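Local structure of CELL WALL surface anchor family protein (Streptococcus pneumoniae, 2WW8) at residues 165-169 with 170-174; 652-656 with 657-661. The protein serves as the adhesin of the pneumococcal pilus and probably mediates attachment of the bacterium to host cells. All coordinates share one frame; numbering follows the deposited sequence.

Both contacts are beta hairpins closed within one unbroken run of chain. Interaction 1 joins strand 167-168 to the start of strand 171-184, and interaction 2 joins strand 651-655 to strand 660-668, in a part of the chain assigned to the Ig-like domain of tip pilins. Their centres lie 30 Å apart and their nearest atoms about 16 Å, so the two hairpins do not touch. The side chain of Tyr-654 in interaction 2 comes within about 9 Å of a bound calcium ion and meets Phe-616, which lies in sequence among the residues of the calcium site formed by Leu-610, Asp-613, Arg-615, Asp-617 and Asp-620.

Interaction 1: 165-169 with 170-174; sequences GSEKN and GQHKA
With CG of Glu-167 trans to its backbone N (chi1 -170°) and the chain bent at chi2, the carboxylate curls back over the turn, where OE2 accepts the backbone N-H of Gly-170 at 2.8 Å through its anti lone pair. Across the hairpin, with CG of His-172 beside its backbone N (chi1 -76°), the ring turns one face to Glu-167 CB: the two residues form an antiparallel non-hydrogen-bonded pair, and this CB stands 4.1 Å from the ring centroid in a CH-pi contact. At the ring edge, Ser-166 OG lies 3.6 Å from His-172 CD2; this hydroxyl is hydrogen-bonded to Val-163 O.

The type I' turn from Lys-168 to Gln-171 closes a two-residue beta hairpin with Asn-169 and Gly-170 at its corners. Lys-168 N donates to Gln-171 O at 2.6 Å, whereas the return bond from Gln-171 N to Lys-168 O is weak. Further down, Lys-173 N donates to Ser-166 O at 3.0 Å. Lys-173 NZ forms a salt bridge with Asp-720, and Gln-171 NE2 binds Ser-142 O. Glu-167 thus serves two ends: its carboxylate takes up the turn amide, and its CB packs on the imidazole, which probably restrains the turn.

Interaction 2: 652-656 with 657-661; sequences VLYDT and TEKRI
Tyr-654 and Ile-661 face each other as an antiparallel non-hydrogen-bonded pair, and their side chains form the packed side of the hairpin. Tyr-654 CD1 lies 4.0 Å from Ile-661 CG1. With the tyrosine ring carbon CG opposite the backbone N (chi1 175°), the ring extends along the partner strand toward the turn, bringing OH to 3.6 Å from Lys-659 CA. Ile-661 also reaches back to Val-652, the two side chains lying alongside and pointing the same way, with CG2 of Ile-661 3.9 Å from CG1 of Val-652. Leu-608 touches both Tyr-654 and Ile-661, while Phe-616 meets the tyrosine ring and Val-652, so this side packs against strand 606-608 and the loop carrying Phe-616.

Beyond that pair the hairpin ends in a G1 beta bulge, in which Lys-659 and Arg-660 both stand opposite Asp-655. Asp-655 N donates to Arg-660 O at 2.8 Å, and Arg-660 N returns a bond to Asp-655 O. Lys-659, at the bulge, sends its amine to Ile-606 O.

The other face is polar and more loosely held. Asp-655 OD2 takes weak, bent hydrogen bonds from both NE and NH2 of Arg-660, the latter at 3.1 Å, within a salt bridge whose carboxylate and guanidinium planes are 79° apart. Glu-658 lays its CB over one face of the guanidinium, and its OE2 and Arg-660 NH2 form only a long ion pair, the oxygen well out of the guanidinium plane. The arginine would probably ease the repulsion between Asp-655 OD2 and Glu-658 OE1, 4.4 Å apart. Thr-656 and Thr-657 carry the chain round the exposed turn.

Interaction 1: 165-169 with 170-174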
ATOM      1  N   GLY A 165      14.988   4.270  -4.046  1.00 22.96           N
ATOM      2  CA  GLY A 165      15.970   3.217  -4.265  1.00 21.94           C
ATOM      3  C   GLY A 165      16.434   3.120  -5.713  1.00 22.06           C
ATOM      4  O   GLY A 165      17.332   2.330  -6.019  1.00 21.92           O
ATOM      5  N   SER A 166      15.808   3.884  -6.614  1.00 21.44           N
ATOM      6  CA  SER A 166      16.218   3.920  -8.027  1.00 21.70           C
ATOM      7  C   SER A 166      17.047   5.158  -8.438  1.00 22.34           C
ATOM      8  O   SER A 166      17.369   5.320  -9.621  1.00 21.84           O
ATOM      9  CB  SER A 166      15.019   3.680  -8.954  1.00 20.74           C
ATOM     10  OG  SER A 166      14.198   4.819  -8.894  1.00 18.13           O
ATOM     11  N   GLU A 167      17.379   6.015  -7.465  1.00 24.01           N
ATOM     12  CA  GLU A 167      18.168   7.228  -7.680  1.00 26.42           C
ATOM     13  C   GLU A 167      19.581   6.845  -8.098  1.00 27.33           C
ATOM     14  O   GLU A 167      20.206   5.994  -7.463  1.00 28.05           O
ATOM     15  CB  GLU A 167      18.247   8.137  -6.451  1.00 26.64           C
ATOM     16  CG  GLU A 167      18.864   9.535  -6.736  1.00 30.61           C
ATOM     17  CD  GLU A 167      20.099   9.895  -5.880  1.00 37.22           C
ATOM     18  OE1 GLU A 167      20.194   9.408  -4.728  1.00 40.78           O
ATOM     19  OE2 GLU A 167      21.001  10.657  -6.326  1.00 36.53           O
ATOM     20  N   LYS A 168      20.050   7.467  -9.177  1.00 28.30           N
ATOM     21  CA  LYS A 168      21.435   7.336  -9.649  1.00 29.43           C
ATOM     22  C   LYS A 168      21.976   8.705 -10.052  1.00 28.71           C
ATOM     23  O   LYS A 168      21.728   9.206 -11.154  1.00 28.50           O
ATOM     24  CB  LYS A 168      21.541   6.332 -10.807  1.00 30.15           C
ATOM     25  CG  LYS A 168      22.940   6.043 -11.338  1.00 32.30           C
ATOM     26  CD  LYS A 168      23.636   4.932 -10.559  1.00 36.92           C
ATOM     27  CE  LYS A 168      25.080   4.882 -11.065  1.00 39.75           C
ATOM     28  NZ  LYS A 168      26.016   4.154 -10.162  1.00 43.06           N
ATOM     29  N   ASN A 169      22.709   9.314  -9.125  1.00 29.42           N
ATOM     30  CA  ASN A 169      23.369  10.582  -9.393  1.00 28.65           C
ATOM     31  C   ASN A 169      22.403  11.724  -9.695  1.00 27.69           C
ATOM     32  O   ASN A 169      22.586  12.456 -10.669  1.00 27.28           O
ATOM     33  CB  ASN A 169      24.402  10.400 -10.507  1.00 29.64           C
ATOM     34  CG  ASN A 169      25.697   9.784  -9.995  1.00 30.90           C
ATOM     35  OD1 ASN A 169      26.304  10.302  -9.056  1.00 31.37           O
ATOM     36  ND2 ASN A 169      26.128   8.687 -10.613  1.00 30.18           N
ATOM     37  N   GLY A 170      21.386  11.866  -8.848  1.00 26.62           N
ATOM     38  CA  GLY A 170      20.418  12.951  -8.970  1.00 25.41           C
ATOM     39  C   GLY A 170      19.233  12.643  -9.860  1.00 24.93           C
ATOM     40  O   GLY A 170      18.278  13.410  -9.878  1.00 25.00           O
ATOM     41  N   GLN A 171      19.260  11.527 -10.587  1.00 24.06           N
ATOM     42  CA  GLN A 171      18.111  11.155 -11.419  1.00 23.34           C
ATOM     43  C   GLN A 171      17.593   9.762 -11.088  1.00 21.55           C
ATOM     44  O   GLN A 171      18.265   8.995 -10.400  1.00 21.08           O
ATOM     45  CB  GLN A 171      18.472  11.248 -12.905  1.00 24.61           C
ATOM     46  CG  GLN A 171      18.893  12.660 -13.364  1.00 27.83           C
ATOM     47  CD  GLN A 171      17.739  13.658 -13.257  1.00 34.36           C
ATOM     48  OE1 GLN A 171      17.680  14.443 -12.308  1.00 38.42           O
ATOM     49  NE2 GLN A 171      16.814  13.621 -14.214  1.00 31.99           N
ATOM     50  N   HIS A 172      16.403   9.414 -11.579  1.00 20.53           N
ATOM     51  CA  HIS A 172      15.785   8.154 -11.189  1.00 18.90           C
ATOM     52  C   HIS A 172      15.636   7.216 -12.379  1.00 18.61           C
ATOM     53  O   HIS A 172      15.367   7.632 -13.518  1.00 19.22           O
ATOM     54  CB  HIS A 172      14.437   8.413 -10.514  1.00 17.78           C
ATOM     55  CG  HIS A 172      14.548   8.901  -9.106  1.00 21.41           C
ATOM     56  ND1 HIS A 172      14.974  10.173  -8.781  1.00 24.08           N
ATOM     57  CD2 HIS A 172      14.284   8.285  -7.927  1.00 24.60           C
ATOM     58  CE1 HIS A 172      14.975  10.322  -7.466  1.00 21.78           C
ATOM     59  NE2 HIS A 172      14.551   9.192  -6.925  1.00 27.55           N
ATOM     60  N   LYS A 173      15.769   5.932 -12.074  1.00 18.44           N
ATOM     61  CA  LYS A 173      15.699   4.854 -13.061  1.00 18.11           C
ATOM     62  C   LYS A 173      14.330   4.158 -13.174  1.00 16.58           C
ATOM     63  O   LYS A 173      14.064   3.415 -14.132  1.00 15.77           O
ATOM     64  CB  LYS A 173      16.854   3.878 -12.818  1.00 18.06           C
ATOM     65  CG  LYS A 173      18.149   4.409 -13.381  1.00 18.76           C
ATOM     66  CD  LYS A 173      19.366   3.604 -12.973  1.00 19.00           C
ATOM     67  CE  LYS A 173      19.424   2.308 -13.760  1.00 20.97           C
ATOM     68  NZ  LYS A 173      20.776   1.670 -13.694  1.00 19.02           N
ATOM     69  N   ALA A 174      13.439   4.449 -12.233  1.00 15.68           N
ATOM     70  CA  ALA A 174      12.160   3.741 -12.185  1.00 15.57           C
ATOM     71  C   ALA A 174      11.049   4.616 -11.634  1.00 15.27           C
ATOM     72  O   ALA A 174      11.317   5.485 -10.780  1.00 15.85           O
ATOM     73  CB  ALA A 174      12.284   2.487 -11.338  1.00 14.81           C
TER

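Interaction 2: 652-656 with 657-661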
ATOM      1  N   VAL A 652      -0.541 -20.202 -11.180  1.00 16.06           N
ATOM      2  CA  VAL A 652       0.285 -19.193 -11.827  1.00 15.74           C
ATOM      3  C   VAL A 652       0.927 -19.828 -13.053  1.00 16.33           C
ATOM      4  O   VAL A 652       1.662 -20.811 -12.918  1.00 15.93           O
ATOM      5  CB  VAL A 652       1.312 -18.632 -10.847  1.00 16.06           C
ATOM      6  CG1 VAL A 652       2.039 -17.446 -11.463  1.00 17.33           C
ATOM      7  CG2 VAL A 652       0.597 -18.193  -9.543  1.00 15.17           C
ATOM      8  N   LEU A 653       0.656 -19.287 -14.241  1.00 14.66           N
ATOM      9  CA  LEU A 653       1.147 -19.844 -15.503  1.00 17.69           C
ATOM     10  C   LEU A 653       1.996 -18.823 -16.239  1.00 17.50           C
ATOM     11  O   LEU A 653       1.860 -17.590 -16.062  1.00 18.70           O
ATOM     12  CB  LEU A 653      -0.015 -20.269 -16.419  1.00 17.53           C
ATOM     13  CG  LEU A 653      -1.000 -21.111 -15.593  1.00 21.65           C
ATOM     14  CD1 LEU A 653      -2.353 -21.285 -16.270  1.00 26.96           C
ATOM     15  CD2 LEU A 653      -0.335 -22.552 -15.366  1.00 21.30           C
ATOM     16  N   TYR A 654       2.886 -19.342 -17.075  1.00 16.15           N
ATOM     17  CA  TYR A 654       3.759 -18.430 -17.803  1.00 16.76           C
ATOM     18  C   TYR A 654       3.815 -18.930 -19.237  1.00 18.18           C
ATOM     19  O   TYR A 654       4.279 -20.051 -19.468  1.00 16.86           O
ATOM     20  CB  TYR A 654       5.194 -18.429 -17.280  1.00 14.59           C
ATOM     21  CG  TYR A 654       6.122 -17.545 -18.143  1.00 16.40           C
ATOM     22  CD1 TYR A 654       5.922 -16.160 -18.243  1.00 18.26           C
ATOM     23  CD2 TYR A 654       7.170 -18.084 -18.862  1.00 17.57           C
ATOM     24  CE1 TYR A 654       6.734 -15.354 -19.027  1.00 20.05           C
ATOM     25  CE2 TYR A 654       8.009 -17.279 -19.665  1.00 18.47           C
ATOM     26  CZ  TYR A 654       7.800 -15.915 -19.714  1.00 20.13           C
ATOM     27  OH  TYR A 654       8.610 -15.091 -20.461  1.00 19.71           O
ATOM     28  N   ASP A 655       3.319 -18.124 -20.174  1.00 18.87           N
ATOM     29  CA  ASP A 655       3.286 -18.524 -21.586  1.00 21.00           C
ATOM     30  C   ASP A 655       4.599 -18.000 -22.193  1.00 21.87           C
ATOM     31  O   ASP A 655       4.819 -16.781 -22.223  1.00 20.57           O
ATOM     32  CB  ASP A 655       2.062 -17.915 -22.294  1.00 21.93           C
ATOM     33  CG  ASP A 655       0.708 -18.210 -21.577  1.00 29.62           C
ATOM     34  OD1 ASP A 655       0.459 -19.369 -21.123  1.00 29.98           O
ATOM     35  OD2 ASP A 655      -0.152 -17.280 -21.438  1.00 32.23           O
ATOM     36  N   THR A 656       5.468 -18.899 -22.660  1.00 20.84           N
ATOM     37  CA  THR A 656       6.811 -18.513 -23.070  1.00 22.25           C
ATOM     38  C   THR A 656       6.797 -17.781 -24.423  1.00 22.32           C
ATOM     39  O   THR A 656       7.669 -16.958 -24.685  1.00 23.25           O
ATOM     40  CB  THR A 656       7.751 -19.750 -23.234  1.00 22.38           C
ATOM     41  OG1 THR A 656       7.171 -20.667 -24.161  1.00 23.40           O
ATOM     42  CG2 THR A 656       7.856 -20.493 -21.936  1.00 22.99           C
ATOM     43  N   THR A 657       5.835 -18.106 -25.279  1.00 22.39           N
ATOM     44  CA  THR A 657       5.705 -17.483 -26.591  1.00 23.63           C
ATOM     45  C   THR A 657       5.204 -16.061 -26.378  1.00 24.42           C
ATOM     46  O   THR A 657       5.752 -15.133 -26.974  1.00 24.00           O
ATOM     47  CB  THR A 657       4.673 -18.244 -27.420  1.00 23.72           C
ATOM     48  OG1 THR A 657       5.245 -19.499 -27.805  1.00 28.54           O
ATOM     49  CG2 THR A 657       4.283 -17.460 -28.689  1.00 26.57           C
ATOM     50  N   GLU A 658       4.193 -15.908 -25.512  1.00 23.24           N
ATOM     51  CA  GLU A 658       3.577 -14.605 -25.336  1.00 24.18           C
ATOM     52  C   GLU A 658       4.304 -13.788 -24.285  1.00 22.06           C
ATOM     53  O   GLU A 658       3.957 -12.628 -24.124  1.00 22.70           O
ATOM     54  CB  GLU A 658       2.095 -14.707 -24.980  1.00 24.85           C
ATOM     55  CG  GLU A 658       1.224 -15.277 -26.098  1.00 32.06           C
ATOM     56  CD  GLU A 658       1.041 -16.812 -26.069  1.00 45.40           C
ATOM     57  OE1 GLU A 658       1.741 -17.587 -25.345  1.00 49.50           O
ATOM     58  OE2 GLU A 658       0.149 -17.278 -26.822  1.00 49.51           O
ATOM     59  N   LYS A 659       5.301 -14.360 -23.602  1.00 19.91           N
ATOM     60  CA  LYS A 659       5.960 -13.709 -22.449  1.00 19.02           C
ATOM     61  C   LYS A 659       4.912 -13.146 -21.458  1.00 17.80           C
ATOM     62  O   LYS A 659       4.888 -11.962 -21.128  1.00 18.52           O
ATOM     63  CB  LYS A 659       6.965 -12.622 -22.888  1.00 18.96           C
ATOM     64  CG  LYS A 659       8.132 -13.118 -23.768  1.00 24.62           C
ATOM     65  CD  LYS A 659       8.942 -11.889 -24.286  1.00 37.57           C
ATOM     66  CE  LYS A 659       8.448 -10.501 -23.721  1.00 45.38           C
ATOM     67  NZ  LYS A 659       9.304  -9.273 -23.397  1.00 46.31           N
ATOM     68  N   ARG A 660       4.026 -14.000 -20.972  1.00 15.28           N
ATOM     69  CA  ARG A 660       2.908 -13.495 -20.193  1.00 14.74           C
ATOM     70  C   ARG A 660       2.612 -14.420 -19.012  1.00 14.47           C
ATOM     71  O   ARG A 660       2.582 -15.628 -19.181  1.00 13.75           O
ATOM     72  CB  ARG A 660       1.727 -13.382 -21.155  1.00 14.87           C
ATOM     73  CG  ARG A 660       0.386 -13.226 -20.535  1.00 17.87           C
ATOM     74  CD  ARG A 660      -0.603 -13.042 -21.638  1.00 19.76           C
ATOM     75  NE  ARG A 660      -1.063 -14.335 -22.100  1.00 25.74           N
ATOM     76  CZ  ARG A 660      -1.371 -14.615 -23.364  1.00 33.16           C
ATOM     77  NH1 ARG A 660      -1.279 -13.693 -24.327  1.00 37.09           N
ATOM     78  NH2 ARG A 660      -1.733 -15.843 -23.691  1.00 29.06           N
ATOM     79  N   ILE A 661       2.411 -13.826 -17.845  1.00 12.97           N
ATOM     80  CA  ILE A 661       1.994 -14.557 -16.648  1.00 14.75           C
ATOM     81  C   ILE A 661       0.471 -14.466 -16.643  1.00 16.64           C
ATOM     82  O   ILE A 661      -0.100 -13.379 -16.902  1.00 14.44           O
ATOM     83  CB  ILE A 661       2.532 -13.890 -15.365  1.00 15.30           C
ATOM     84  CG1 ILE A 661       4.070 -13.966 -15.389  1.00 15.92           C
ATOM     85  CG2 ILE A 661       1.916 -14.516 -14.058  1.00 15.68           C
ATOM     86  CD1 ILE A 661       4.720 -13.202 -14.286  1.00 14.81           C
TER